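Local coordinates for protein kojibiose phosphorylase (Gut metagenome, PDB 6W0P) that belongs to glycoside hydrolase family 65, a family of carbohydrate-active enzymes with a helical central catalytic domain, at residues Thr421-Met431 / Tyr488-Tyr499. Residues are numbered along the deposited sequence; the frame is centred on the assembly and turned at random.
Sequences TGVFYAIYHYM and YTNFMAKKCFQY
The ring of F424 lies flat against the backbone of helix 488-499. C496 CA stands almost straight above the ring centre, 3.6 Å from the centroid, a CH-pi contact. The C496 side chain swings its SG away from the backbone N (chi1 -168°), which brings it 3.7 Å from F424 CB and into an oblique sulfur-aromatic contact with the ring. F424 CZ also comes within 3.4 Å of K495 O. This is the tight part of the contact. Here F424 is a knob in the hole formed by M492, K495, C496 and Y499. Y499 returns the fit, sitting among F424, I427, Y428 and M431. The two helices belong to the central catalytic domain of family 65, an (alpha/alpha)6 barrel in this family, and their segment axes cross at 47°, 9.6 Å apart. Y428 turns its edge to the face of Y499 in a T-shaped pair, planes at 84°. Y499 OH ends against M431 CB at 3.3 Å. At the other end, T421 CB packs on M492 CB at 3.6 Å. Beside it the contact turns polar. No direct hydrogen bond joins the two segments. One water bridges the two helices, 2.7 Å from T421 OG1 and 2.6 Å from Y488 OH. M492 folds back through two bends, and its methyl CE touches Y425. The looser side is that of Y428 and K495, both partly exposed. Of the K495 side chain, CB meets the F424 ring near CE2 and CZ. The chain then leads away to a salt bridge with E600 and a cation-pi contact with Y597.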
loop_
_atom_site.group_PDB
_atom_site.type_symbol
_atom_site.label_atom_id
_atom_site.label_comp_id
_atom_site.label_asym_id
_atom_site.label_seq_id
_atom_site.Cartn_x
_atom_site.Cartn_y
_atom_site.Cartn_z
ATOM N N THR A 421 -23.241 -3.170 -6.697
ATOM C CA THR A 421 -24.058 -3.750 -7.797
ATOM C C THR A 421 -24.441 -5.193 -7.434
ATOM O O THR A 421 -25.522 -5.620 -7.820
ATOM C CB THR A 421 -23.390 -3.586 -9.161
ATOM O OG1 THR A 421 -22.125 -4.254 -9.185
ATOM C CG2 THR A 421 -23.238 -2.126 -9.517
ATOM N N GLY A 422 -23.632 -5.894 -6.647
ATOM C CA GLY A 422 -23.955 -7.261 -6.187
ATOM C C GLY A 422 -25.202 -7.316 -5.311
ATOM O O GLY A 422 -26.035 -8.237 -5.493
ATOM N N VAL A 423 -25.347 -6.380 -4.385
ATOM C CA VAL A 423 -26.607 -6.236 -3.593
ATOM C C VAL A 423 -27.749 -5.868 -4.550
ATOM O O VAL A 423 -28.800 -6.493 -4.445
ATOM C CB VAL A 423 -26.458 -5.282 -2.390
ATOM C CG1 VAL A 423 -27.750 -5.160 -1.601
ATOM C CG2 VAL A 423 -25.337 -5.748 -1.457
ATOM N N PHE A 424 -27.556 -4.954 -5.500
ATOM C CA PHE A 424 -28.611 -4.626 -6.495
ATOM C C PHE A 424 -29.057 -5.929 -7.183
ATOM O O PHE A 424 -30.272 -6.248 -7.172
ATOM C CB PHE A 424 -28.147 -3.604 -7.526
ATOM C CG PHE A 424 -28.692 -3.919 -8.894
ATOM C CD1 PHE A 424 -30.060 -3.890 -9.135
ATOM C CD2 PHE A 424 -27.851 -4.280 -9.928
ATOM C CE1 PHE A 424 -30.573 -4.255 -10.371
ATOM C CE2 PHE A 424 -28.362 -4.628 -11.170
ATOM C CZ PHE A 424 -29.724 -4.616 -11.394
ATOM N N TYR A 425 -28.107 -6.703 -7.716
ATOM C CA TYR A 425 -28.406 -7.951 -8.463
ATOM C C TYR A 425 -29.116 -8.983 -7.573
ATOM O O TYR A 425 -29.977 -9.670 -8.096
ATOM C CB TYR A 425 -27.143 -8.558 -9.068
ATOM C CG TYR A 425 -27.435 -9.698 -9.998
ATOM C CD1 TYR A 425 -27.769 -9.473 -11.314
ATOM C CD2 TYR A 425 -27.388 -11.014 -9.554
ATOM C CE1 TYR A 425 -28.036 -10.520 -12.177
ATOM C CE2 TYR A 425 -27.667 -12.069 -10.399
ATOM C CZ TYR A 425 -27.991 -11.824 -11.719
ATOM O OH TYR A 425 -28.244 -12.860 -12.577
ATOM N N ALA A 426 -28.709 -9.154 -6.314
ATOM C CA ALA A 426 -29.391 -10.052 -5.356
ATOM C C ALA A 426 -30.859 -9.630 -5.211
ATOM O O ALA A 426 -31.720 -10.514 -5.306
ATOM C CB ALA A 426 -28.682 -10.070 -4.018
ATOM N N ILE A 427 -31.143 -8.333 -5.016
ATOM C CA ILE A 427 -32.543 -7.839 -4.875
ATOM C C ILE A 427 -33.318 -8.252 -6.127
ATOM O O ILE A 427 -34.387 -8.901 -5.975
ATOM C CB ILE A 427 -32.582 -6.326 -4.622
ATOM C CG1 ILE A 427 -32.090 -5.972 -3.218
ATOM C CG2 ILE A 427 -33.969 -5.759 -4.882
ATOM C CD1 ILE A 427 -31.647 -4.525 -3.085
ATOM N N TYR A 428 -32.783 -7.917 -7.304
ATOM C CA TYR A 428 -33.323 -8.257 -8.644
ATOM C C TYR A 428 -33.521 -9.774 -8.800
ATOM O O TYR A 428 -34.600 -10.217 -9.221
ATOM C CB TYR A 428 -32.389 -7.705 -9.715
ATOM C CG TYR A 428 -32.614 -8.246 -11.100
ATOM C CD1 TYR A 428 -33.655 -7.795 -11.899
ATOM C CD2 TYR A 428 -31.759 -9.200 -11.632
ATOM C CE1 TYR A 428 -33.858 -8.297 -13.177
ATOM C CE2 TYR A 428 -31.938 -9.699 -12.912
ATOM C CZ TYR A 428 -32.992 -9.251 -13.685
ATOM O OH TYR A 428 -33.123 -9.766 -14.948
ATOM N N HIS A 429 -32.512 -10.577 -8.470
ATOM C CA HIS A 429 -32.566 -12.054 -8.605
ATOM C C HIS A 429 -33.658 -12.602 -7.677
ATOM O O HIS A 429 -34.456 -13.454 -8.105
ATOM C CB HIS A 429 -31.172 -12.658 -8.366
ATOM C CG HIS A 429 -30.970 -13.990 -9.001
ATOM N ND1 HIS A 429 -29.794 -14.700 -8.854
ATOM C CD2 HIS A 429 -31.804 -14.765 -9.716
ATOM C CE1 HIS A 429 -29.910 -15.850 -9.499
ATOM N NE2 HIS A 429 -31.139 -15.922 -10.032
ATOM N N TYR A 430 -33.724 -12.072 -6.461
ATOM C CA TYR A 430 -34.699 -12.474 -5.426
ATOM C C TYR A 430 -36.131 -12.217 -5.927
ATOM O O TYR A 430 -37.017 -13.103 -5.795
ATOM C CB TYR A 430 -34.448 -11.692 -4.139
ATOM C CG TYR A 430 -35.453 -12.014 -3.072
ATOM C CD1 TYR A 430 -35.482 -13.280 -2.523
ATOM C CD2 TYR A 430 -36.392 -11.087 -2.641
ATOM C CE1 TYR A 430 -36.407 -13.625 -1.553
ATOM C CE2 TYR A 430 -37.318 -11.413 -1.663
ATOM C CZ TYR A 430 -37.334 -12.694 -1.131
ATOM O OH TYR A 430 -38.226 -13.075 -0.181
ATOM N N MET A 431 -36.357 -11.011 -6.455
ATOM C CA MET A 431 -37.680 -10.585 -6.965
ATOM C C MET A 431 -38.001 -11.436 -8.201
ATOM O O MET A 431 -39.178 -11.779 -8.388
ATOM C CB MET A 431 -37.693 -9.089 -7.305
ATOM C CG MET A 431 -37.530 -8.210 -6.070
ATOM S SD MET A 431 -38.910 -8.383 -4.878
ATOM C CE MET A 431 -40.245 -7.736 -5.885
ATOM N N TYR A 488 -17.927 -4.334 -16.824
ATOM C CA TYR A 488 -18.693 -4.932 -15.710
ATOM C C TYR A 488 -19.268 -3.814 -14.826
ATOM O O TYR A 488 -20.484 -3.806 -14.544
ATOM C CB TYR A 488 -17.846 -5.870 -14.851
ATOM C CG TYR A 488 -18.668 -6.549 -13.791
ATOM C CD1 TYR A 488 -18.901 -5.954 -12.564
ATOM C CD2 TYR A 488 -19.298 -7.751 -14.068
ATOM C CE1 TYR A 488 -19.683 -6.576 -11.594
ATOM C CE2 TYR A 488 -20.086 -8.383 -13.113
ATOM C CZ TYR A 488 -20.278 -7.800 -11.870
ATOM O OH TYR A 488 -21.108 -8.424 -10.981
ATOM N N THR A 489 -18.415 -2.895 -14.376
ATOM C CA THR A 489 -18.819 -1.775 -13.484
ATOM C C THR A 489 -19.953 -0.954 -14.139
ATOM O O THR A 489 -21.005 -0.727 -13.485
ATOM C CB THR A 489 -17.587 -0.936 -13.121
ATOM O OG1 THR A 489 -16.603 -1.775 -12.504
ATOM C CG2 THR A 489 -17.921 0.240 -12.233
ATOM N N ASN A 490 -19.771 -0.533 -15.396
ATOM C CA ASN A 490 -20.704 0.400 -16.075
ATOM C C ASN A 490 -22.005 -0.346 -16.384
ATOM O O ASN A 490 -23.089 0.215 -16.126
ATOM C CB ASN A 490 -20.086 1.019 -17.330
ATOM C CG ASN A 490 -18.967 1.979 -16.996
ATOM O OD1 ASN A 490 -18.458 1.966 -15.884
ATOM N ND2 ASN A 490 -18.565 2.784 -17.970
ATOM N N PHE A 491 -21.879 -1.565 -16.905
ATOM C CA PHE A 491 -23.022 -2.416 -17.291
ATOM C C PHE A 491 -23.893 -2.642 -16.054
ATOM O O PHE A 491 -25.104 -2.332 -16.099
ATOM C CB PHE A 491 -22.528 -3.728 -17.901
ATOM C CG PHE A 491 -23.608 -4.608 -18.472
ATOM C CD1 PHE A 491 -24.248 -5.547 -17.684
ATOM C CD2 PHE A 491 -23.958 -4.520 -19.806
ATOM C CE1 PHE A 491 -25.239 -6.354 -18.217
ATOM C CE2 PHE A 491 -24.927 -5.351 -20.343
ATOM C CZ PHE A 491 -25.558 -6.276 -19.546
ATOM N N MET A 492 -23.295 -3.135 -14.970
ATOM C CA MET A 492 -24.059 -3.469 -13.740
ATOM C C MET A 492 -24.682 -2.195 -13.123
ATOM O O MET A 492 -25.790 -2.317 -12.574
ATOM C CB MET A 492 -23.166 -4.180 -12.723
ATOM C CG MET A 492 -22.700 -5.541 -13.188
ATOM S SD MET A 492 -24.069 -6.645 -13.590
ATOM C CE MET A 492 -24.641 -7.018 -11.933
ATOM N N ALA A 493 -23.990 -1.044 -13.167
ATOM C CA ALA A 493 -24.492 0.259 -12.678
ATOM C C ALA A 493 -25.720 0.675 -13.502
ATOM O O ALA A 493 -26.765 1.059 -12.917
ATOM C CB ALA A 493 -23.402 1.303 -12.759
ATOM N N LYS A 494 -25.597 0.624 -14.827
ATOM C CA LYS A 494 -26.709 0.915 -15.766
ATOM C C LYS A 494 -27.878 -0.029 -15.459
ATOM O O LYS A 494 -29.017 0.477 -15.382
ATOM C CB LYS A 494 -26.229 0.811 -17.207
ATOM C CG LYS A 494 -27.249 1.256 -18.241
ATOM C CD LYS A 494 -26.779 1.192 -19.689
ATOM C CE LYS A 494 -27.882 1.612 -20.642
ATOM N NZ LYS A 494 -27.327 2.064 -21.939
ATOM N N LYS A 495 -27.616 -1.316 -15.186
ATOM C CA LYS A 495 -28.689 -2.275 -14.810
ATOM C C LYS A 495 -29.333 -1.844 -13.489
ATOM O O LYS A 495 -30.556 -1.982 -13.361
ATOM C CB LYS A 495 -28.186 -3.715 -14.711
ATOM C CG LYS A 495 -27.955 -4.413 -16.042
ATOM C CD LYS A 495 -29.234 -4.667 -16.819
ATOM C CE LYS A 495 -29.062 -5.747 -17.859
ATOM N NZ LYS A 495 -30.251 -5.850 -18.736
ATOM N N CYS A 496 -28.557 -1.360 -12.529
ATOM C CA CYS A 496 -29.110 -0.846 -11.253
ATOM C C CYS A 496 -30.062 0.328 -11.545
ATOM O O CYS A 496 -31.200 0.320 -11.041
ATOM C CB CYS A 496 -28.024 -0.388 -10.297
ATOM S SG CYS A 496 -28.703 -0.094 -8.644
ATOM N N PHE A 497 -29.635 1.277 -12.378
ATOM C CA PHE A 497 -30.401 2.515 -12.668
ATOM C C PHE A 497 -31.736 2.141 -13.311
ATOM O O PHE A 497 -32.761 2.684 -12.891
ATOM C CB PHE A 497 -29.608 3.465 -13.569
ATOM C CG PHE A 497 -28.363 4.033 -12.941
ATOM C CD1 PHE A 497 -28.253 4.156 -11.571
ATOM C CD2 PHE A 497 -27.308 4.449 -13.735
ATOM C CE1 PHE A 497 -27.102 4.661 -10.998
ATOM C CE2 PHE A 497 -26.157 4.961 -13.163
ATOM C CZ PHE A 497 -26.064 5.085 -11.792
ATOM N N GLN A 498 -31.710 1.230 -14.284
ATOM C CA GLN A 498 -32.917 0.848 -15.060
ATOM C C GLN A 498 -33.873 0.056 -14.163
ATOM O O GLN A 498 -35.083 0.290 -14.258
ATOM C CB GLN A 498 -32.521 0.092 -16.317
ATOM C CG GLN A 498 -31.766 0.959 -17.311
ATOM C CD GLN A 498 -31.268 0.130 -18.468
ATOM O OE1 GLN A 498 -30.964 -1.051 -18.312
ATOM N NE2 GLN A 498 -31.183 0.749 -19.638
ATOM N N TYR A 499 -33.378 -0.783 -13.251
ATOM C CA TYR A 499 -34.274 -1.518 -12.323
ATOM C C TYR A 499 -34.985 -0.528 -11.386
ATOM O O TYR A 499 -36.204 -0.670 -11.169
ATOM C CB TYR A 499 -33.531 -2.594 -11.530
ATOM C CG TYR A 499 -34.431 -3.548 -10.784
ATOM C CD1 TYR A 499 -35.464 -4.221 -11.427
ATOM C CD2 TYR A 499 -34.251 -3.785 -9.433
ATOM C CE1 TYR A 499 -36.291 -5.106 -10.749
ATOM C CE2 TYR A 499 -35.061 -4.669 -8.741
ATOM C CZ TYR A 499 -36.087 -5.327 -9.396
ATOM O OH TYR A 499 -36.888 -6.192 -8.700
HETATM O O HOH W 1 -21.600 -6.924 -8.917
#